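Local coordinates for GARP domain-containing protein (Trypanosoma brucei brucei TREU927, PDB 6XZ6) that acts as a receptor for the host complement regulator factor H, here bound to domain D5 of bovine factor H, and increases trypanosome transmission to tsetse flies, at residues Thr13-Glu18 with His156-Leu161; Leu23-Leu28 with Thr140-Asp145; Lys52-Arg57 with Glu204-Ala209; Ala92-Val97 with Ala189-Ala194; Val146-Leu151 with Lys180-Gln185. All blocks are in the same frame, centred on the assembly; numbering follows the deposited sequence.

Overall arrangement
The contacts are spread along an elongated bundle of three long helices, 4-61, 67-125 and 165-208, with contacts 1 and 3 about 58 Å apart, centre to centre, on opposite sides of the chain's centre. Contacts 3 and 4 are buried and built largely on alanines, as long helices come close. Contacts 1 and 5 are partly buried and dock helix 148-161: contact 1 packs an alanine against leucines, contact 5 uses proline, leucine and valine. Contact 2 is a surface contact and the polar one: a loop laid on helix 4-61, held by an arginine and alongside a lysine. Contacts 2 and 5 touch through K25 and L26 on V146 and L26 on L181, contacts 4 and 5 through V97 and L184.

Contact 1. Residues Thr13-Glu18 with His156-Leu161; sequences TKALCE and HNLRGL
Within the helical bundle, helix 4-61 and the short helix 148-161 run antiparallel here, with A15 and L158 as the facing pair. The two segment axes approach to 9.3 Å with an angle of 151° between their directions. A15 carries much of the contact with its single methyl, which points at the other helix and sits among N157, L158 and L161. Its CB lies 3.6 Å from L161 CD1 and 4.1 Å from L158 CD1, so two leucines one turn apart on helix 148-161 share one alanine. L158 has CG anti to its backbone N (chi1 -178°), and its CD1 also meets CD2 of L16, 3.9 Å away, the two side chains crossing obliquely. L16 and L158 pack further on F115 of helix 67-125, which extends this apolar side into the bundle. The other flank is polar. E18 and N157 cross at about a right angle there without a hydrogen bond, and the carboxylate of E18 forms a salt bridge with R153 through OE2. Next to it in sequence, C17 is joined by a disulfide to C138. The amide end of N157 covers the alanine from this polar flank, its ND2 3.5 Å from A15 CB.

Contact 2. Residues Leu23-Leu28 with Thr140-Asp145; sequences LRKLPL and TAVADD
K25, R24 and V142 bury the most surface where the loop 140-145 lies along helix 4-61. R24 runs extended from CG to NE, passing the A141 carbonyl, and NH1 donates to A141 O over 2.8 Å at an N-H...O angle of 163°. The oxygen lies in the guanidinium plane, and the donor sits on a carbonyl lone pair. C138 O takes a second bond from NH1, while NE forms a salt bridge with E112 and NH2 bonds to S116, so the flat group is gripped on all its nitrogens. The loop, which joins helices 129-137 and 148-161, is thus tied to helix 4-61 of the bundle, where A143 adds a backbone hydrogen bond to K21, and R24 in turn is held by helix 67-125. CG1 of V142 rests against the backbone of K25, 3.7 Å from its N, and meets L28 CD1 tip to tip at 3.8 Å, while CG2 lies 4.1 Å from R24 CB. K25 crosses V142 at about a right angle. Its chain bends at chi2 (57°) and continues past the loop carbonyls, with CD 3.3 Å from A143 O and CE 3.4 Å from D144 O. A water bonded to A143 O receives a weak bond from K25 NZ.

Contact 3. Residues Lys52-Arg57 with Glu204-Ala209; sequences KKAAKR and EAQEEA
R57 and A54, one turn apart on helix 4-61, face A205, Q206 and A209 of segment 204-209 at one end of the three-helix bundle. From CB, the R57 chain sets off with CG anti to the backbone N (chi1 166°) and stays extended as far as NE. This carries it past A209, whose carbonyl oxygen stays near the chain from CG to NH1. A209 O is 4.0 Å from R57 CG and 3.7 Å from CD, then 2.9 Å from NE, 3.3 Å from CZ and 3.4 Å from NH1. It lies over one face of the guanidinium, and the angles to the N-H groups are poor, so neither nitrogen makes a hydrogen bond to it. NH1 instead donates to F212 O, further along the chain, and NH2 has a long, weak ion pair with E214. Beside the arginine, small side chains dominate the packing. A54 points toward the partner segment, its CB 3.9 Å from A205 CB and also close to Q206 CG, while A209 CB lies 3.3 Å from A54 O. The backbones come close, and the CA atoms of A54 and Q206 are 5.3 Å apart. A55 and A205 each touch helix 67-125 as well, through A80 and A79 among others, which places all three long helices around this alanine-rich layer. The chemistry is therefore divided. Apolar contact without cross-segment hydrogen bonds joins the two segments, and the cationic arginine probably offers electrostatic attraction to the A209 carbonyl while NH1 bonds to F212 O.

Contact 4. Residues Ala92-Val97 with Ala189-Ala194; sequences AAAMEV and AETVRA
A93 and T191 face each other at the centre of this contact, where helices 67-125 and 165-208 run antiparallel. The methyl of A93 points toward the other helix, and its CB sits 3.4 Å from T191 OG1 and 3.9 Å from E190 CB. It also comes within 3.7 Å of T191 N, so the alanine rests on the backbone of the partner as well as on its side chains. T191 meets two more residues of helix 67-125: its CG2 is 4.2 Å from A94 CB, and its OG1 is 4.2 Å from V97 CG2, with the valine and threonine crossing at a slant. No hydrogen bond spans the segments. The T191 hydroxyl, which lies beside its own backbone N, is bonded instead within its helix, to A187 O one turn earlier. The polar atom is thereby satisfied although it faces a methyl. Small residues at the interface let the segment axes come to 8.4 Å, at 156° between their directions. Toward the outside, E96 OE1 and E190 OE1, of like charge, stay 6.1 Å apart, and E96 forms a salt bridge with R99. Helix 4-61 closes the inner side, where A37 touches A94 and V97, and A40 touches T191. V97 also reaches L184, A187 and T188 of helix 165-208, so the contact lies where all three long helices of the bundle pack together.

Contact 5. Residues Val146-Leu151 with Lys180-Gln185; sequences VTPEAL and KLEELQ
P148 and L181 are the bumps of this contact, each filling a hollow on the opposite segment. The proline, in the first turn of helix 148-161, presses its ring atoms CG and CD between L181, E182 and Q185 of helix 165-208. Its CG settles 3.8 Å from E182 N, 4.0 Å from E182 CB and 4.2 Å from L181 CG, and its CD approaches Q185 OE1 at 4.1 Å. In return, L181 sends CD2 into a pocket lined by V146, the backbone joining T147 to P148, and L151. CD2 is 3.9 Å from V146 CG1 and from V146 O, and 4.4 Å from L151 CD2. The leucine has CG anti to its backbone N (chi1 -177°) and crosses V146 at about a right angle. T147 is the N-cap, its OG1 accepting from A150 N at 3.2 Å, and marks the turn from loop to helix, consistent with V146 and L151 both facing L181. L29 of helix 4-61 also touches L181 and brings a further long helix of the bundle to this leucine. No hydrogen bond crosses between the segments, so here they are joined by apolar packing, with the Q185 amide touching the proline at the rim without bonding across.

Contact 1. Residues Thr13-Glu18 with His156-Leu161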
# COMPACT_ATOMS: atom_id res chain seq x y z
N THR A 13 10.00 -14.39 14.28
CA THR A 13 9.58 -13.11 14.89
C THR A 13 10.06 -11.93 14.02
O THR A 13 9.31 -10.98 13.84
CB THR A 13 10.00 -13.05 16.38
OG1 THR A 13 9.45 -14.18 17.04
CG2 THR A 13 9.49 -11.79 17.09
N LYS A 14 11.28 -12.04 13.44
CA LYS A 14 11.89 -11.08 12.54
C LYS A 14 11.04 -10.95 11.26
O LYS A 14 10.82 -9.84 10.82
CB LYS A 14 13.31 -11.54 12.17
CG LYS A 14 14.41 -11.09 13.14
CD LYS A 14 15.70 -11.77 12.82
CE LYS A 14 16.91 -11.16 13.49
NZ LYS A 14 18.17 -11.86 13.11
N ALA A 15 10.55 -12.08 10.70
CA ALA A 15 9.69 -12.12 9.50
C ALA A 15 8.36 -11.44 9.72
O ALA A 15 7.91 -10.72 8.84
CB ALA A 15 9.48 -13.54 9.06
N LEU A 16 7.73 -11.63 10.90
CA LEU A 16 6.48 -10.96 11.32
C LEU A 16 6.69 -9.45 11.43
O LEU A 16 5.86 -8.67 11.00
CB LEU A 16 6.01 -11.51 12.70
CG LEU A 16 5.47 -12.96 12.77
CD1 LEU A 16 5.07 -13.29 14.17
CD2 LEU A 16 4.25 -13.14 11.89
N CYS A 17 7.82 -9.06 11.99
CA CYS A 17 8.28 -7.69 12.21
C CYS A 17 8.50 -6.94 10.87
O CYS A 17 8.04 -5.81 10.72
CB CYS A 17 9.54 -7.73 13.08
SG CYS A 17 10.06 -6.14 13.77
N GLU A 18 9.13 -7.59 9.88
CA GLU A 18 9.39 -7.06 8.54
C GLU A 18 8.08 -6.81 7.83
O GLU A 18 7.88 -5.73 7.30
CB GLU A 18 10.30 -8.04 7.75
CG GLU A 18 10.82 -7.55 6.41
CD GLU A 18 11.69 -8.49 5.58
OE1 GLU A 18 11.75 -9.71 5.87
OE2 GLU A 18 12.30 -7.98 4.61
N HIS A 156 7.45 -14.17 0.83
CA HIS A 156 8.10 -15.44 0.55
C HIS A 156 8.91 -15.88 1.76
O HIS A 156 8.99 -17.06 2.03
CB HIS A 156 9.03 -15.34 -0.67
CG HIS A 156 8.31 -15.46 -1.98
ND1 HIS A 156 8.29 -14.43 -2.88
CD2 HIS A 156 7.64 -16.52 -2.50
CE1 HIS A 156 7.58 -14.87 -3.91
NE2 HIS A 156 7.18 -16.12 -3.73
N ASN A 157 9.55 -14.93 2.48
CA ASN A 157 10.32 -15.22 3.67
C ASN A 157 9.41 -15.75 4.75
O ASN A 157 9.73 -16.78 5.33
CB ASN A 157 11.14 -14.02 4.14
CG ASN A 157 12.05 -14.37 5.27
OD1 ASN A 157 12.95 -15.22 5.15
ND2 ASN A 157 11.82 -13.73 6.42
N LEU A 158 8.24 -15.14 4.94
CA LEU A 158 7.25 -15.58 5.93
C LEU A 158 6.70 -16.99 5.60
O LEU A 158 6.60 -17.84 6.47
CB LEU A 158 6.12 -14.56 6.04
CG LEU A 158 5.04 -14.87 7.08
CD1 LEU A 158 5.50 -14.43 8.47
CD2 LEU A 158 3.71 -14.26 6.66
N ARG A 159 6.38 -17.21 4.35
CA ARG A 159 5.84 -18.43 3.80
C ARG A 159 6.84 -19.64 3.95
O ARG A 159 6.40 -20.81 4.06
CB ARG A 159 5.38 -18.14 2.35
CG ARG A 159 4.75 -19.29 1.59
CD ARG A 159 5.80 -20.11 0.85
NE ARG A 159 5.15 -21.01 -0.09
CZ ARG A 159 5.68 -22.13 -0.55
NH1 ARG A 159 6.89 -22.51 -0.17
NH2 ARG A 159 4.99 -22.91 -1.37
N GLY A 160 8.14 -19.33 3.95
CA GLY A 160 9.22 -20.32 4.08
C GLY A 160 9.48 -20.72 5.52
O GLY A 160 9.95 -21.82 5.78
N LEU A 161 9.14 -19.83 6.45
CA LEU A 161 9.28 -20.00 7.90
C LEU A 161 8.04 -20.56 8.59
O LEU A 161 8.19 -21.21 9.62
CB LEU A 161 9.66 -18.64 8.54
CG LEU A 161 11.03 -18.09 8.13
CD1 LEU A 161 11.16 -16.68 8.55
CD2 LEU A 161 12.18 -18.90 8.70

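Contact 2. Residues Leu23-Leu28 with Thr140-Asp145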
# COMPACT_ATOMS: atom_id res chain seq x y z
N LEU A 23 3.20 -3.11 6.23
CA LEU A 23 1.75 -2.91 6.29
C LEU A 23 1.36 -1.59 6.97
O LEU A 23 0.36 -1.00 6.60
CB LEU A 23 1.03 -4.13 6.93
CG LEU A 23 1.22 -5.50 6.18
CD1 LEU A 23 0.66 -6.61 6.94
CD2 LEU A 23 0.59 -5.49 4.82
N ARG A 24 2.17 -1.08 7.89
CA ARG A 24 1.90 0.21 8.53
C ARG A 24 2.31 1.38 7.62
O ARG A 24 1.71 2.44 7.70
CB ARG A 24 2.60 0.28 9.88
CG ARG A 24 2.11 -0.78 10.83
CD ARG A 24 3.07 -0.93 11.97
NE ARG A 24 2.68 -1.98 12.91
CZ ARG A 24 3.50 -2.55 13.79
NH1 ARG A 24 4.78 -2.20 13.83
NH2 ARG A 24 3.06 -3.49 14.60
N LYS A 25 3.32 1.17 6.74
CA LYS A 25 3.81 2.14 5.77
C LYS A 25 2.89 2.29 4.58
O LYS A 25 2.71 3.42 4.15
CB LYS A 25 5.25 1.83 5.30
CG LYS A 25 5.92 2.87 4.39
CD LYS A 25 5.96 4.28 5.01
CE LYS A 25 6.87 5.22 4.29
NZ LYS A 25 6.51 6.63 4.58
N LEU A 26 2.32 1.19 4.04
CA LEU A 26 1.41 1.23 2.88
C LEU A 26 0.32 2.33 2.93
O LEU A 26 0.19 3.01 1.92
CB LEU A 26 0.73 -0.12 2.56
CG LEU A 26 1.52 -1.14 1.75
CD1 LEU A 26 0.66 -2.38 1.46
CD2 LEU A 26 2.03 -0.56 0.45
N PRO A 27 -0.47 2.56 4.02
CA PRO A 27 -1.51 3.61 3.96
C PRO A 27 -0.96 5.04 3.90
O PRO A 27 -1.63 5.96 3.40
CB PRO A 27 -2.30 3.40 5.25
CG PRO A 27 -1.89 2.15 5.80
CD PRO A 27 -0.52 1.86 5.31
N LEU A 28 0.26 5.23 4.42
CA LEU A 28 0.95 6.52 4.44
C LEU A 28 1.47 6.81 3.02
O LEU A 28 1.33 7.92 2.53
CB LEU A 28 2.10 6.49 5.46
CG LEU A 28 1.86 5.80 6.82
CD1 LEU A 28 3.17 5.70 7.61
CD2 LEU A 28 0.82 6.51 7.64
N THR A 140 5.36 -0.27 17.35
CA THR A 140 4.87 0.84 16.53
C THR A 140 5.76 1.16 15.30
O THR A 140 5.39 2.05 14.52
CB THR A 140 4.64 2.08 17.41
OG1 THR A 140 5.78 2.26 18.26
CG2 THR A 140 3.38 1.95 18.24
N ALA A 141 6.87 0.41 15.10
CA ALA A 141 7.79 0.58 13.97
C ALA A 141 7.09 0.52 12.61
O ALA A 141 6.18 -0.29 12.40
CB ALA A 141 8.90 -0.46 14.04
N VAL A 142 7.51 1.43 11.71
CA VAL A 142 7.00 1.61 10.34
C VAL A 142 8.22 1.52 9.39
O VAL A 142 9.30 2.00 9.76
CB VAL A 142 6.27 2.97 10.20
CG1 VAL A 142 5.65 3.13 8.82
CG2 VAL A 142 5.20 3.12 11.27
N ALA A 143 8.05 0.89 8.21
CA ALA A 143 9.12 0.73 7.22
C ALA A 143 9.44 2.07 6.62
O ALA A 143 8.56 2.91 6.52
CB ALA A 143 8.70 -0.23 6.12
N ASP A 144 10.69 2.25 6.18
CA ASP A 144 11.12 3.47 5.54
C ASP A 144 10.50 3.63 4.15
O ASP A 144 10.16 4.73 3.77
CB ASP A 144 12.65 3.55 5.51
CG ASP A 144 13.26 3.72 6.90
OD1 ASP A 144 12.82 4.64 7.63
OD2 ASP A 144 14.17 2.94 7.25
N ASP A 145 10.34 2.54 3.42
CA ASP A 145 9.71 2.52 2.11
C ASP A 145 9.08 1.14 1.85
O ASP A 145 9.26 0.20 2.64
CB ASP A 145 10.71 2.91 0.99
CG ASP A 145 10.11 3.23 -0.39
OD1 ASP A 145 8.87 3.49 -0.47
OD2 ASP A 145 10.87 3.21 -1.40
O HOH W 1 8.14 5.82 7.31

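Contact 3. Residues Lys52-Arg57 with Glu204-Ala209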
# COMPACT_ATOMS: atom_id res chain seq x y z
N LYS A 52 -7.19 28.10 -22.55
CA LYS A 52 -8.49 28.47 -23.13
C LYS A 52 -8.61 29.99 -23.19
O LYS A 52 -9.13 30.52 -24.17
CB LYS A 52 -9.62 27.88 -22.27
CG LYS A 52 -11.06 28.19 -22.69
CD LYS A 52 -12.00 27.28 -21.91
CE LYS A 52 -13.40 27.78 -21.69
NZ LYS A 52 -14.22 26.74 -21.00
N LYS A 53 -8.14 30.67 -22.12
CA LYS A 53 -8.17 32.12 -22.03
C LYS A 53 -7.26 32.72 -23.12
O LYS A 53 -7.73 33.57 -23.88
CB LYS A 53 -7.85 32.56 -20.57
CG LYS A 53 -6.86 33.71 -20.34
CD LYS A 53 -5.78 33.36 -19.28
CE LYS A 53 -6.29 33.25 -17.85
NZ LYS A 53 -5.18 33.08 -16.87
N ALA A 54 -6.03 32.19 -23.27
CA ALA A 54 -5.04 32.62 -24.26
C ALA A 54 -5.58 32.47 -25.70
O ALA A 54 -5.43 33.39 -26.51
CB ALA A 54 -3.75 31.83 -24.09
N ALA A 55 -6.24 31.33 -25.98
CA ALA A 55 -6.84 31.02 -27.27
C ALA A 55 -7.93 32.02 -27.58
O ALA A 55 -8.09 32.39 -28.73
CB ALA A 55 -7.41 29.62 -27.26
N LYS A 56 -8.66 32.47 -26.54
CA LYS A 56 -9.73 33.45 -26.68
C LYS A 56 -9.18 34.85 -26.94
O LYS A 56 -9.76 35.59 -27.74
CB LYS A 56 -10.67 33.41 -25.47
CG LYS A 56 -11.77 32.35 -25.60
CD LYS A 56 -12.69 32.37 -24.37
CE LYS A 56 -13.64 31.20 -24.28
NZ LYS A 56 -14.28 31.12 -22.94
N ARG A 57 -8.06 35.21 -26.30
CA ARG A 57 -7.34 36.48 -26.46
C ARG A 57 -6.73 36.55 -27.88
O ARG A 57 -6.74 37.61 -28.51
CB ARG A 57 -6.26 36.61 -25.36
CG ARG A 57 -5.22 37.69 -25.57
CD ARG A 57 -4.19 37.68 -24.46
NE ARG A 57 -3.05 38.55 -24.76
CZ ARG A 57 -2.01 38.73 -23.96
NH1 ARG A 57 -1.02 39.55 -24.31
NH2 ARG A 57 -1.94 38.10 -22.79
N GLU A 204 2.53 27.32 -24.72
CA GLU A 204 2.55 27.51 -26.17
C GLU A 204 1.40 28.41 -26.60
O GLU A 204 1.60 29.27 -27.45
CB GLU A 204 2.52 26.16 -26.92
CG GLU A 204 2.91 26.28 -28.40
CD GLU A 204 3.06 25.00 -29.21
OE1 GLU A 204 3.53 23.97 -28.64
OE2 GLU A 204 2.75 25.02 -30.42
N ALA A 205 0.21 28.27 -25.97
CA ALA A 205 -0.97 29.10 -26.23
C ALA A 205 -0.71 30.53 -25.75
O ALA A 205 -0.98 31.47 -26.50
CB ALA A 205 -2.19 28.52 -25.53
N GLN A 206 -0.15 30.69 -24.55
CA GLN A 206 0.19 32.00 -23.96
C GLN A 206 1.25 32.79 -24.75
O GLN A 206 1.18 34.02 -24.79
CB GLN A 206 0.61 31.82 -22.49
CG GLN A 206 -0.57 31.56 -21.53
CD GLN A 206 -0.14 31.51 -20.09
OE1 GLN A 206 1.01 31.18 -19.74
NE2 GLN A 206 -1.09 31.82 -19.20
N GLU A 207 2.23 32.09 -25.38
CA GLU A 207 3.30 32.72 -26.18
C GLU A 207 2.80 33.25 -27.53
O GLU A 207 3.24 34.31 -27.97
CB GLU A 207 4.46 31.74 -26.40
CG GLU A 207 5.65 32.01 -25.49
CD GLU A 207 6.04 30.89 -24.55
OE1 GLU A 207 6.21 29.74 -25.02
OE2 GLU A 207 6.19 31.16 -23.34
N GLU A 208 1.89 32.51 -28.18
CA GLU A 208 1.28 32.87 -29.47
C GLU A 208 0.31 34.02 -29.26
O GLU A 208 0.15 34.84 -30.17
CB GLU A 208 0.52 31.68 -30.08
CG GLU A 208 1.29 30.37 -30.17
CD GLU A 208 2.16 30.12 -31.39
OE1 GLU A 208 2.62 28.97 -31.53
OE2 GLU A 208 2.37 31.06 -32.19
N ALA A 209 -0.36 34.08 -28.08
CA ALA A 209 -1.34 35.12 -27.75
C ALA A 209 -0.72 36.39 -27.16
O ALA A 209 -1.45 37.37 -26.92
CB ALA A 209 -2.41 34.57 -26.83

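Contact 4. Residues Ala92-Val97 with Ala189-Ala194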
# COMPACT_ATOMS: atom_id res chain seq x y z
N ALA A 92 -8.30 10.48 -15.72
CA ALA A 92 -8.28 9.02 -15.82
C ALA A 92 -7.13 8.43 -15.03
O ALA A 92 -7.36 7.50 -14.28
CB ALA A 92 -8.21 8.59 -17.27
N ALA A 93 -5.93 9.01 -15.10
CA ALA A 93 -4.80 8.49 -14.33
C ALA A 93 -5.01 8.62 -12.81
O ALA A 93 -4.73 7.66 -12.11
CB ALA A 93 -3.50 9.14 -14.77
N ALA A 94 -5.55 9.78 -12.32
CA ALA A 94 -5.83 10.03 -10.89
C ALA A 94 -6.91 9.10 -10.36
O ALA A 94 -6.82 8.66 -9.22
CB ALA A 94 -6.22 11.48 -10.64
N MET A 95 -7.90 8.77 -11.19
CA MET A 95 -8.98 7.83 -10.90
C MET A 95 -8.32 6.46 -10.65
O MET A 95 -8.68 5.79 -9.69
CB MET A 95 -9.99 7.82 -12.08
CG MET A 95 -10.99 6.67 -12.08
SD MET A 95 -10.36 5.05 -12.67
CE MET A 95 -10.29 5.31 -14.38
N GLU A 96 -7.30 6.06 -11.47
CA GLU A 96 -6.60 4.78 -11.25
C GLU A 96 -5.82 4.81 -9.94
O GLU A 96 -5.85 3.85 -9.19
CB GLU A 96 -5.67 4.37 -12.42
CG GLU A 96 -6.18 4.56 -13.84
CD GLU A 96 -7.14 3.56 -14.45
OE1 GLU A 96 -7.31 3.60 -15.70
OE2 GLU A 96 -7.74 2.77 -13.70
N VAL A 97 -5.13 5.93 -9.65
CA VAL A 97 -4.41 6.11 -8.38
C VAL A 97 -5.38 5.85 -7.20
O VAL A 97 -5.07 5.03 -6.35
CB VAL A 97 -3.72 7.52 -8.25
CG1 VAL A 97 -3.17 7.74 -6.86
CG2 VAL A 97 -2.65 7.71 -9.31
N ALA A 189 2.82 8.45 -12.22
CA ALA A 189 3.71 8.99 -13.26
C ALA A 189 2.91 9.52 -14.47
O ALA A 189 3.25 10.58 -15.01
CB ALA A 189 4.71 7.93 -13.71
N GLU A 190 1.86 8.79 -14.87
CA GLU A 190 0.95 9.17 -15.96
C GLU A 190 0.19 10.48 -15.64
O GLU A 190 -0.12 11.22 -16.57
CB GLU A 190 -0.07 8.05 -16.22
CG GLU A 190 0.43 6.81 -16.94
CD GLU A 190 -0.49 5.59 -16.87
OE1 GLU A 190 -1.72 5.77 -16.70
OE2 GLU A 190 0.03 4.45 -16.98
N THR A 191 -0.18 10.74 -14.34
CA THR A 191 -0.88 11.99 -13.98
C THR A 191 0.09 13.16 -14.06
O THR A 191 -0.24 14.22 -14.60
CB THR A 191 -1.59 12.00 -12.60
OG1 THR A 191 -2.01 10.70 -12.17
CG2 THR A 191 -2.77 12.94 -12.60
N VAL A 192 1.32 12.94 -13.56
CA VAL A 192 2.38 13.94 -13.57
C VAL A 192 2.75 14.28 -15.03
O VAL A 192 2.87 15.46 -15.34
CB VAL A 192 3.59 13.45 -12.71
CG1 VAL A 192 4.81 14.33 -12.91
CG2 VAL A 192 3.22 13.36 -11.23
N ARG A 193 2.85 13.25 -15.92
CA ARG A 193 3.20 13.38 -17.34
C ARG A 193 2.18 14.21 -18.10
O ARG A 193 2.55 15.04 -18.91
CB ARG A 193 3.34 11.99 -17.99
CG ARG A 193 4.51 11.88 -18.95
CD ARG A 193 4.68 10.48 -19.52
NE ARG A 193 5.04 9.47 -18.51
CZ ARG A 193 4.27 8.42 -18.20
NH1 ARG A 193 3.11 8.23 -18.83
NH2 ARG A 193 4.66 7.57 -17.26
N ALA A 194 0.89 14.00 -17.80
CA ALA A 194 -0.21 14.73 -18.40
C ALA A 194 -0.30 16.14 -17.84
O ALA A 194 -0.67 17.05 -18.56
CB ALA A 194 -1.51 13.97 -18.16

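Contact 5. Residues Val146-Leu151 with Lys180-Gln185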
# COMPACT_ATOMS: atom_id res chain seq x y z
N VAL A 146 8.28 1.05 0.78
CA VAL A 146 7.66 -0.19 0.30
C VAL A 146 7.75 -0.17 -1.23
O VAL A 146 7.27 0.76 -1.91
CB VAL A 146 6.22 -0.50 0.81
CG1 VAL A 146 5.84 -1.95 0.50
CG2 VAL A 146 6.08 -0.23 2.29
N THR A 147 8.44 -1.18 -1.76
CA THR A 147 8.57 -1.39 -3.20
C THR A 147 7.84 -2.70 -3.46
O THR A 147 7.84 -3.54 -2.56
CB THR A 147 10.05 -1.51 -3.62
OG1 THR A 147 10.67 -2.58 -2.91
CG2 THR A 147 10.82 -0.21 -3.46
N PRO A 148 7.28 -2.94 -4.66
CA PRO A 148 6.69 -4.26 -4.94
C PRO A 148 7.60 -5.47 -4.62
O PRO A 148 7.11 -6.45 -4.11
CB PRO A 148 6.36 -4.17 -6.43
CG PRO A 148 6.11 -2.72 -6.66
CD PRO A 148 7.18 -2.06 -5.84
N GLU A 149 8.91 -5.36 -4.86
CA GLU A 149 9.90 -6.42 -4.62
C GLU A 149 10.11 -6.69 -3.13
O GLU A 149 10.33 -7.84 -2.76
CB GLU A 149 11.26 -6.09 -5.29
CG GLU A 149 11.18 -5.43 -6.68
CD GLU A 149 11.04 -3.91 -6.71
OE1 GLU A 149 11.99 -3.22 -6.25
OE2 GLU A 149 10.00 -3.41 -7.19
N ALA A 150 10.08 -5.64 -2.28
CA ALA A 150 10.24 -5.78 -0.83
C ALA A 150 9.01 -6.46 -0.24
O ALA A 150 9.15 -7.28 0.66
CB ALA A 150 10.43 -4.42 -0.17
N LEU A 151 7.83 -6.13 -0.76
CA LEU A 151 6.57 -6.73 -0.33
C LEU A 151 6.56 -8.25 -0.58
O LEU A 151 6.24 -8.98 0.35
CB LEU A 151 5.40 -6.03 -1.06
CG LEU A 151 4.03 -6.02 -0.42
CD1 LEU A 151 4.04 -5.44 0.99
CD2 LEU A 151 3.11 -5.19 -1.24
N LYS A 180 -0.51 -4.27 -7.62
CA LYS A 180 -1.33 -3.08 -7.43
C LYS A 180 -0.44 -1.88 -7.04
O LYS A 180 -0.69 -0.77 -7.48
CB LYS A 180 -2.39 -3.35 -6.36
CG LYS A 180 -3.78 -3.51 -6.92
CD LYS A 180 -4.29 -4.91 -6.90
CE LYS A 180 -5.58 -5.04 -7.68
NZ LYS A 180 -6.01 -6.45 -7.80
N LEU A 181 0.63 -2.12 -6.27
CA LEU A 181 1.58 -1.09 -5.86
C LEU A 181 2.40 -0.62 -7.06
O LEU A 181 2.65 0.57 -7.16
CB LEU A 181 2.46 -1.60 -4.70
CG LEU A 181 3.49 -0.64 -4.07
CD1 LEU A 181 2.84 0.66 -3.58
CD2 LEU A 181 4.18 -1.31 -2.93
N GLU A 182 2.74 -1.52 -8.00
CA GLU A 182 3.47 -1.23 -9.24
C GLU A 182 2.61 -0.38 -10.17
O GLU A 182 3.11 0.57 -10.76
CB GLU A 182 3.85 -2.54 -9.93
CG GLU A 182 5.04 -2.44 -10.88
CD GLU A 182 5.40 -3.73 -11.60
OE1 GLU A 182 5.08 -4.84 -11.10
OE2 GLU A 182 6.02 -3.63 -12.69
N GLU A 183 1.32 -0.71 -10.29
CA GLU A 183 0.33 0.02 -11.07
C GLU A 183 -0.02 1.35 -10.42
O GLU A 183 -0.40 2.26 -11.14
CB GLU A 183 -0.95 -0.81 -11.24
CG GLU A 183 -0.83 -1.98 -12.20
CD GLU A 183 -2.04 -2.90 -12.23
OE1 GLU A 183 -2.57 -3.15 -13.33
OE2 GLU A 183 -2.46 -3.36 -11.14
N LEU A 184 0.10 1.47 -9.07
CA LEU A 184 -0.17 2.74 -8.36
C LEU A 184 0.92 3.75 -8.74
O LEU A 184 0.64 4.94 -8.88
CB LEU A 184 -0.22 2.56 -6.81
CG LEU A 184 -0.42 3.85 -5.93
CD1 LEU A 184 -1.86 4.24 -5.88
CD2 LEU A 184 0.04 3.64 -4.51
N GLN A 185 2.14 3.25 -8.93
CA GLN A 185 3.29 4.09 -9.30
C GLN A 185 3.27 4.45 -10.79
O GLN A 185 3.60 5.59 -11.13
CB GLN A 185 4.60 3.45 -8.85
CG GLN A 185 4.55 3.06 -7.35
CD GLN A 185 5.78 2.34 -6.86
OE1 GLN A 185 6.42 1.57 -7.58
NE2 GLN A 185 6.11 2.54 -5.58